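Local coordinates for protein type IV pilus biogenesis factor PilY1 (Pseudomonas aeruginosa, PDB 3HX6) that primes type IV pilus assembly, supports twitching motility and host-cell adhesion, and probably counteracts pilus retraction in a calcium-dependent manner, at residues Gly162-Asp170 with Leu179-Gln187. The protein carries 3 engineered substitutions. Sequence-based numbering, arbitrary orientation.
Sequences GGKGLFALD and LLWEIGVDQ
The carbonyl oxygen of Trp181 has two partners on the neighbouring strand: it receives the N-H of Ala168 (N to O 3.1 Å) and, more weakly, a CA-H...O contact from Phe167, whose CA lies 3.3 Å from Trp181 O. Further along, Leu166 and Ile183 form a hydrogen-bonded pair, in which Ile183 N donates almost straight to Leu166 O over a short 2.6 Å and Leu166 N returns a bond to Ile183 O. The regular alternation breaks at Ala168, which faces both Leu180 and Trp181 in a classic beta bulge; Ala168 O takes its bond from Leu180 N (3.0 Å), and beyond it Leu169 pairs with Leu179.

Trp181 places its CG between its own backbone N and carbonyl carbon (chi1 46°), and this turns the indole back across the adjacent strand. Its six-membered ring lies over the methyl of Ala168 in a CH-pi contact, CB to centroid 3.6 Å and 20° off the ring normal, while Trp181 NE1 donates to Met230 O.

These strands, antiparallel at 175°, are the third and fourth of a four-stranded blade in the beta-propeller of the C-terminal part of PilY1, and each face of the blade meets a neighbouring sheet. Leu166, Trp181 and Ile183 pack on Ile228 of strand 223-229; Leu169, Leu179 and Glu182 reach Phe110 of strand 108-110.

On the latter face, Leu169 CD2 touches Leu179 CD1 at 3.7 Å, the two branched chains crossing at a slant. Next to Gly165 and Gly184, a water links the two backbones, donating to Lys164 O and accepting from Val185 N. Beside it Lys164 CB rests 3.9 Å from Val185 CG1, while the extended lysine chain carries NZ to Ser217 O.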
ATOM      1  N   GLY A 162      24.712  21.415 -18.250  1.00 22.83           N
ATOM      2  CA  GLY A 162      24.780  21.918 -19.611  1.00 23.07           C
ATOM      3  C   GLY A 162      24.577  23.412 -19.761  1.00 23.49           C
ATOM      4  O   GLY A 162      25.105  24.025 -20.691  1.00 23.36           O
ATOM      5  N   GLY A 163      23.807  24.000 -18.854  1.00 22.93           N
ATOM      6  CA  GLY A 163      23.551  25.429 -18.913  1.00 22.52           C
ATOM      7  C   GLY A 163      22.772  25.882 -17.695  1.00 23.29           C
ATOM      8  O   GLY A 163      22.414  25.065 -16.849  1.00 22.99           O
ATOM      9  N   LYS A 164      22.515  27.182 -17.599  1.00 21.68           N
ATOM     10  CA  LYS A 164      21.771  27.727 -16.474  1.00 21.59           C
ATOM     11  C   LYS A 164      20.335  27.950 -16.923  1.00 21.94           C
ATOM     12  O   LYS A 164      20.005  28.973 -17.523  1.00 23.02           O
ATOM     13  CB  LYS A 164      22.404  29.041 -16.017  1.00 23.46           C
ATOM     14  CG  LYS A 164      23.864  28.891 -15.605  1.00 25.96           C
ATOM     15  CD  LYS A 164      24.527  30.241 -15.383  1.00 32.22           C
ATOM     16  CE  LYS A 164      25.976  30.071 -14.960  1.00 34.16           C
ATOM     17  NZ  LYS A 164      26.672  31.382 -14.813  1.00 38.61           N
ATOM     18  N   GLY A 165      19.479  26.980 -16.641  1.00 21.25           N
ATOM     19  CA  GLY A 165      18.102  27.115 -17.058  1.00 19.54           C
ATOM     20  C   GLY A 165      17.166  26.138 -16.392  1.00 19.99           C
ATOM     21  O   GLY A 165      17.564  25.061 -15.936  1.00 19.43           O
ATOM     22  N   LEU A 166      15.901  26.528 -16.361  1.00 18.31           N
ATOM     23  CA  LEU A 166      14.840  25.744 -15.761  1.00 20.87           C
ATOM     24  C   LEU A 166      13.706  25.662 -16.769  1.00 21.31           C
ATOM     25  O   LEU A 166      13.542  26.560 -17.589  1.00 22.19           O
ATOM     26  CB  LEU A 166      14.331  26.465 -14.508  1.00 20.97           C
ATOM     27  CG  LEU A 166      14.535  25.905 -13.103  1.00 25.99           C
ATOM     28  CD1 LEU A 166      15.824  25.142 -13.034  1.00 24.84           C
ATOM     29  CD2 LEU A 166      14.512  27.054 -12.087  1.00 23.24           C
ATOM     30  N   PHE A 167      12.941  24.581 -16.724  1.00 20.67           N
ATOM     31  CA  PHE A 167      11.790  24.459 -17.595  1.00 21.64           C
ATOM     32  C   PHE A 167      10.721  23.616 -16.915  1.00 21.53           C
ATOM     33  O   PHE A 167      11.011  22.820 -16.015  1.00 20.74           O
ATOM     34  CB  PHE A 167      12.158  23.878 -18.973  1.00 21.08           C
ATOM     35  CG  PHE A 167      12.693  22.477 -18.936  1.00 21.69           C
ATOM     36  CD1 PHE A 167      14.066  22.240 -18.928  1.00 20.94           C
ATOM     37  CD2 PHE A 167      11.822  21.389 -18.937  1.00 21.78           C
ATOM     38  CE1 PHE A 167      14.566  20.932 -18.927  1.00 21.67           C
ATOM     39  CE2 PHE A 167      12.309  20.083 -18.935  1.00 21.77           C
ATOM     40  CZ  PHE A 167      13.684  19.853 -18.931  1.00 21.77           C
ATOM     41  N   ALA A 168       9.479  23.826 -17.333  1.00 18.93           N
ATOM     42  CA  ALA A 168       8.354  23.098 -16.778  1.00 20.80           C
ATOM     43  C   ALA A 168       7.507  22.587 -17.928  1.00 21.19           C
ATOM     44  O   ALA A 168       7.286  23.297 -18.906  1.00 23.01           O
ATOM     45  CB  ALA A 168       7.525  24.018 -15.877  1.00 20.19           C
ATOM     46  N   LEU A 169       7.057  21.345 -17.825  1.00 20.41           N
ATOM     47  CA  LEU A 169       6.217  20.775 -18.861  1.00 23.15           C
ATOM     48  C   LEU A 169       4.903  20.364 -18.216  1.00 24.15           C
ATOM     49  O   LEU A 169       4.871  20.018 -17.031  1.00 22.56           O
ATOM     50  CB  LEU A 169       6.880  19.536 -19.482  1.00 22.17           C
ATOM     51  CG  LEU A 169       8.304  19.690 -20.031  1.00 20.83           C
ATOM     52  CD1 LEU A 169       8.821  18.332 -20.507  1.00 20.75           C
ATOM     53  CD2 LEU A 169       8.317  20.699 -21.158  1.00 21.24           C
ATOM     54  N   ASP A 170       3.821  20.439 -18.986  1.00 24.47           N
ATOM     55  CA  ASP A 170       2.518  20.013 -18.499  1.00 25.74           C
ATOM     56  C   ASP A 170       2.477  18.570 -18.966  1.00 26.64           C
ATOM     57  O   ASP A 170       2.372  18.301 -20.161  1.00 27.20           O
ATOM     58  CB  ASP A 170       1.381  20.794 -19.160  1.00 26.39           C
ATOM     59  CG  ASP A 170       0.018  20.402 -18.616  1.00 27.84           C
ATOM     60  OD1 ASP A 170      -0.212  19.192 -18.396  1.00 28.25           O
ATOM     61  OD2 ASP A 170      -0.826  21.298 -18.413  1.00 32.62           O
ATOM     62  N   LEU A 179       4.748  22.561 -23.368  1.00 31.41           N
ATOM     63  CA  LEU A 179       5.816  23.338 -22.757  1.00 31.34           C
ATOM     64  C   LEU A 179       5.186  24.540 -22.060  1.00 30.40           C
ATOM     65  O   LEU A 179       4.636  25.423 -22.722  1.00 30.93           O
ATOM     66  CB  LEU A 179       6.803  23.828 -23.819  1.00 29.58           C
ATOM     67  CG  LEU A 179       7.827  24.855 -23.328  1.00 32.06           C
ATOM     68  CD1 LEU A 179       8.639  24.266 -22.182  1.00 32.06           C
ATOM     69  CD2 LEU A 179       8.739  25.266 -24.476  1.00 32.77           C
ATOM     70  N   LEU A 180       5.257  24.568 -20.731  1.00 27.71           N
ATOM     71  CA  LEU A 180       4.687  25.672 -19.970  1.00 25.37           C
ATOM     72  C   LEU A 180       5.600  26.888 -20.024  1.00 25.93           C
ATOM     73  O   LEU A 180       5.152  28.000 -20.304  1.00 28.29           O
ATOM     74  CB  LEU A 180       4.461  25.253 -18.518  1.00 25.04           C
ATOM     75  CG  LEU A 180       3.367  24.201 -18.310  1.00 25.29           C
ATOM     76  CD1 LEU A 180       3.388  23.705 -16.873  1.00 22.66           C
ATOM     77  CD2 LEU A 180       2.013  24.805 -18.663  1.00 24.76           C
ATOM     78  N   TRP A 181       6.881  26.677 -19.746  1.00 23.84           N
ATOM     79  CA  TRP A 181       7.843  27.764 -19.788  1.00 22.49           C
ATOM     80  C   TRP A 181       9.291  27.311 -19.671  1.00 22.51           C
ATOM     81  O   TRP A 181       9.583  26.166 -19.321  1.00 22.96           O
ATOM     82  CB  TRP A 181       7.548  28.810 -18.701  1.00 20.99           C
ATOM     83  CG  TRP A 181       7.248  28.260 -17.328  1.00 19.02           C
ATOM     84  CD1 TRP A 181       6.015  28.128 -16.754  1.00 18.70           C
ATOM     85  CD2 TRP A 181       8.193  27.797 -16.352  1.00 16.71           C
ATOM     86  NE1 TRP A 181       6.133  27.614 -15.482  1.00 16.70           N
ATOM     87  CE2 TRP A 181       7.458  27.401 -15.210  1.00 16.00           C
ATOM     88  CE3 TRP A 181       9.588  27.678 -16.331  1.00 17.08           C
ATOM     89  CZ2 TRP A 181       8.072  26.892 -14.059  1.00 15.45           C
ATOM     90  CZ3 TRP A 181      10.201  27.171 -15.182  1.00 15.39           C
ATOM     91  CH2 TRP A 181       9.440  26.785 -14.064  1.00 16.52           C
ATOM     92  N   GLU A 182      10.188  28.235 -19.987  1.00 24.16           N
ATOM     93  CA  GLU A 182      11.622  28.011 -19.926  1.00 26.93           C
ATOM     94  C   GLU A 182      12.237  29.246 -19.292  1.00 26.88           C
ATOM     95  O   GLU A 182      11.951  30.365 -19.703  1.00 27.52           O
ATOM     96  CB  GLU A 182      12.207  27.833 -21.327  1.00 30.34           C
ATOM     97  CG  GLU A 182      11.769  26.579 -22.052  1.00 34.51           C
ATOM     98  CD  GLU A 182      12.422  26.455 -23.418  1.00 40.14           C
ATOM     99  OE1 GLU A 182      12.200  27.346 -24.269  1.00 42.59           O
ATOM    100  OE2 GLU A 182      13.163  25.471 -23.641  1.00 41.10           O
ATOM    101  N   ILE A 183      13.071  29.040 -18.284  1.00 27.42           N
ATOM    102  CA  ILE A 183      13.730  30.144 -17.603  1.00 27.24           C
ATOM    103  C   ILE A 183      15.227  30.068 -17.867  1.00 25.10           C
ATOM    104  O   ILE A 183      15.800  28.984 -17.893  1.00 24.28           O
ATOM    105  CB  ILE A 183      13.510  30.084 -16.075  1.00 28.97           C
ATOM    106  CG1 ILE A 183      12.025  30.223 -15.751  1.00 32.80           C
ATOM    107  CG2 ILE A 183      14.300  31.192 -15.387  1.00 29.67           C
ATOM    108  CD1 ILE A 183      11.735  30.261 -14.266  1.00 32.26           C
ATOM    109  N   GLY A 184      15.844  31.227 -18.069  1.00 24.76           N
ATOM    110  CA  GLY A 184      17.273  31.290 -18.308  1.00 24.16           C
ATOM    111  C   GLY A 184      17.809  32.495 -17.562  1.00 24.43           C
ATOM    112  O   GLY A 184      17.052  33.161 -16.850  1.00 21.64           O
ATOM    113  N   VAL A 185      19.098  32.789 -17.717  1.00 24.66           N
ATOM    114  CA  VAL A 185      19.673  33.938 -17.030  1.00 26.58           C
ATOM    115  C   VAL A 185      18.977  35.208 -17.494  1.00 26.84           C
ATOM    116  O   VAL A 185      18.874  36.177 -16.743  1.00 27.48           O
ATOM    117  CB  VAL A 185      21.192  34.065 -17.278  1.00 27.33           C
ATOM    118  CG1 VAL A 185      21.908  32.872 -16.666  1.00 26.62           C
ATOM    119  CG2 VAL A 185      21.480  34.161 -18.773  1.00 30.52           C
ATOM    120  N   ASP A 186      18.489  35.197 -18.731  1.00 27.26           N
ATOM    121  CA  ASP A 186      17.783  36.348 -19.276  1.00 29.41           C
ATOM    122  C   ASP A 186      16.552  36.684 -18.434  1.00 29.11           C
ATOM    123  O   ASP A 186      16.223  37.852 -18.249  1.00 30.20           O
ATOM    124  CB  ASP A 186      17.357  36.067 -20.717  1.00 31.41           C
ATOM    125  CG  ASP A 186      18.510  36.173 -21.698  1.00 34.25           C
ATOM    126  OD1 ASP A 186      18.416  35.572 -22.789  1.00 36.20           O
ATOM    127  OD2 ASP A 186      19.502  36.859 -21.380  1.00 36.28           O
ATOM    128  N   GLN A 187      15.874  35.657 -17.935  1.00 27.48           N
ATOM    129  CA  GLN A 187      14.684  35.852 -17.114  1.00 26.91           C
ATOM    130  C   GLN A 187      15.035  36.005 -15.637  1.00 26.38           C
ATOM    131  O   GLN A 187      14.371  36.739 -14.902  1.00 25.75           O
ATOM    132  CB  GLN A 187      13.723  34.673 -17.275  1.00 26.38           C
ATOM    133  CG  GLN A 187      13.001  34.619 -18.606  1.00 27.90           C
ATOM    134  CD  GLN A 187      13.932  34.360 -19.771  1.00 28.10           C
ATOM    135  OE1 GLN A 187      14.670  33.374 -19.785  1.00 25.53           O
ATOM    136  NE2 GLN A 187      13.893  35.238 -20.766  1.00 29.55           N
TER
HETATM  137  O   HOH W   1      20.709  31.065 -19.262  1.00 27.16           O